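PDB 3LJX: MmoQ Response regulator from Methylococcus capsulatus, which probably makes cyclic di-GMP from two GTP molecules as a full-length response regulator, of which this chain is the piece containing the HDOD domain. Local coordinates for residues R146-T151 with D182-M187. Sequence-based numbering, arbitrary orientation.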
# COMPACT_ATOMS: atom_id res chain seq x y z
N ARG A 146 -5.52 3.32 -6.26
CA ARG A 146 -6.06 4.68 -6.33
C ARG A 146 -5.02 5.63 -6.93
O ARG A 146 -5.32 6.39 -7.86
CB ARG A 146 -6.46 5.21 -4.96
CG ARG A 146 -7.60 4.47 -4.28
CD ARG A 146 -8.00 5.23 -3.03
NE ARG A 146 -9.01 4.53 -2.25
CZ ARG A 146 -10.32 4.73 -2.36
NH1 ARG A 146 -10.82 5.61 -3.22
NH2 ARG A 146 -11.15 4.03 -1.59
N LEU A 147 -3.81 5.57 -6.38
CA LEU A 147 -2.67 6.33 -6.91
C LEU A 147 -2.50 6.07 -8.41
O LEU A 147 -2.28 6.99 -9.20
CB LEU A 147 -1.39 5.92 -6.19
CG LEU A 147 -0.37 6.95 -5.71
CD1 LEU A 147 1.01 6.50 -6.10
CD2 LEU A 147 -0.64 8.38 -6.20
N ALA A 148 -2.58 4.80 -8.80
CA ALA A 148 -2.37 4.41 -10.19
C ALA A 148 -3.40 5.01 -11.15
O ALA A 148 -3.05 5.47 -12.23
CB ALA A 148 -2.33 2.90 -10.33
N LEU A 149 -4.67 5.02 -10.78
CA LEU A 149 -5.68 5.59 -11.66
C LEU A 149 -5.48 7.10 -11.77
O LEU A 149 -5.60 7.66 -12.86
CB LEU A 149 -7.08 5.31 -11.13
CG LEU A 149 -7.61 3.91 -11.35
CD1 LEU A 149 -9.02 3.80 -10.74
CD2 LEU A 149 -7.60 3.61 -12.84
N ALA A 150 -5.20 7.74 -10.64
CA ALA A 150 -5.01 9.19 -10.60
C ALA A 150 -3.81 9.57 -11.47
O ALA A 150 -3.81 10.59 -12.14
CB ALA A 150 -4.79 9.66 -9.15
N THR A 151 -2.78 8.72 -11.45
CA THR A 151 -1.60 8.96 -12.25
C THR A 151 -1.83 8.70 -13.74
O THR A 151 -1.41 9.49 -14.58
CB THR A 151 -0.45 8.08 -11.76
OG1 THR A 151 -0.24 8.32 -10.37
CG2 THR A 151 0.83 8.42 -12.53
N ASP A 182 -9.72 -0.99 -6.50
CA ASP A 182 -9.47 -2.19 -5.70
C ASP A 182 -8.98 -3.38 -6.54
O ASP A 182 -8.03 -4.07 -6.15
CB ASP A 182 -10.71 -2.58 -4.86
CG ASP A 182 -10.98 -1.58 -3.75
OD1 ASP A 182 -10.00 -1.03 -3.20
OD2 ASP A 182 -12.16 -1.34 -3.43
N GLU A 183 -9.61 -3.62 -7.68
CA GLU A 183 -9.09 -4.63 -8.59
C GLU A 183 -7.68 -4.25 -9.02
O GLU A 183 -6.76 -5.07 -9.00
CB GLU A 183 -9.98 -4.76 -9.82
CG GLU A 183 -9.57 -5.91 -10.73
CD GLU A 183 -10.02 -5.72 -12.17
OE1 GLU A 183 -10.59 -4.66 -12.49
OE2 GLU A 183 -9.78 -6.63 -13.00
N LEU A 184 -7.49 -2.99 -9.37
CA LEU A 184 -6.19 -2.54 -9.84
C LEU A 184 -5.13 -2.80 -8.75
O LEU A 184 -4.04 -3.30 -9.04
CB LEU A 184 -6.26 -1.06 -10.22
CG LEU A 184 -5.39 -0.62 -11.39
CD1 LEU A 184 -5.13 0.89 -11.34
CD2 LEU A 184 -4.11 -1.41 -11.42
N THR A 185 -5.45 -2.49 -7.50
CA THR A 185 -4.54 -2.77 -6.40
C THR A 185 -4.09 -4.23 -6.39
O THR A 185 -2.88 -4.54 -6.36
CB THR A 185 -5.18 -2.41 -5.05
OG1 THR A 185 -5.35 -0.98 -4.97
CG2 THR A 185 -4.31 -2.89 -3.90
N ARG A 186 -5.06 -5.13 -6.44
CA ARG A 186 -4.77 -6.57 -6.40
C ARG A 186 -3.90 -6.99 -7.57
O ARG A 186 -3.00 -7.82 -7.41
CB ARG A 186 -6.04 -7.41 -6.40
CG ARG A 186 -7.04 -7.02 -5.29
CD ARG A 186 -8.14 -8.10 -5.13
NE ARG A 186 -9.13 -8.08 -6.21
CZ ARG A 186 -10.21 -7.29 -6.22
NH1 ARG A 186 -10.43 -6.46 -5.21
NH2 ARG A 186 -11.06 -7.34 -7.24
N MSE A 187 -4.17 -6.43 -8.74
CA MSE A 187 -3.39 -6.79 -9.92
C MSE A 187 -1.97 -6.27 -9.78
O MSE A 187 -1.03 -6.97 -10.12
CB MSE A 187 -4.01 -6.24 -11.20
CG MSE A 187 -5.39 -6.83 -11.52
SE MSE A 187 -6.18 -5.90 -13.05
CE MSE A 187 -4.79 -6.27 -14.38
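Leu184 reaches from helix 181-191 to helix 144-152 and sets one methyl, CD1, against both Ala148 and Leu149. The closer partner is the methyl of Ala148, with CB 3.6 Å from Leu184 CD1. Leu149 meets the same methyl with its branch point, CG lying 3.9 Å from Leu184 CD1, and its CD2 methyl is almost as near; the two leucine side chains meet at a slant. Leu149 does not aim its CB straight at the partner helix; with CG anti to the carbonyl carbon and beside the backbone N (chi1 -77°), the branch swings back to meet the methyl. Leu184 and Ala148 both point their CB atoms across the interface, and the leucine branch comes up against this short side chain. The axes of the short segments stand 9.1 Å apart at their closest, with their directions 107° from each other, and this steep crossing concentrates the contact on a few side chains. Ala148 also touches Leu188 one turn further along helix 181-191, while Leu149 touches His181 near that helix's start. Beside this apolar patch, Thr185 turns OG1 toward the beginning of helix 144-152, where it hydrogen-bonds Gly145 N as well as His181 O of its own helix. Arg146 extends its guanidinium toward Asp182, but NH2 remains 5.4 Å from OD1 of Asp182, too far for a salt bridge, and its NE makes a long, weak ion pair with Asp143. The two segments thus join helices of the HDOD domain by buried aliphatic packing with no hydrogen bond between them; the polar tie through Thr185 falls just outside, at Gly145, and the Arg146-Asp182 pair would probably add only a weak, longer-range attraction.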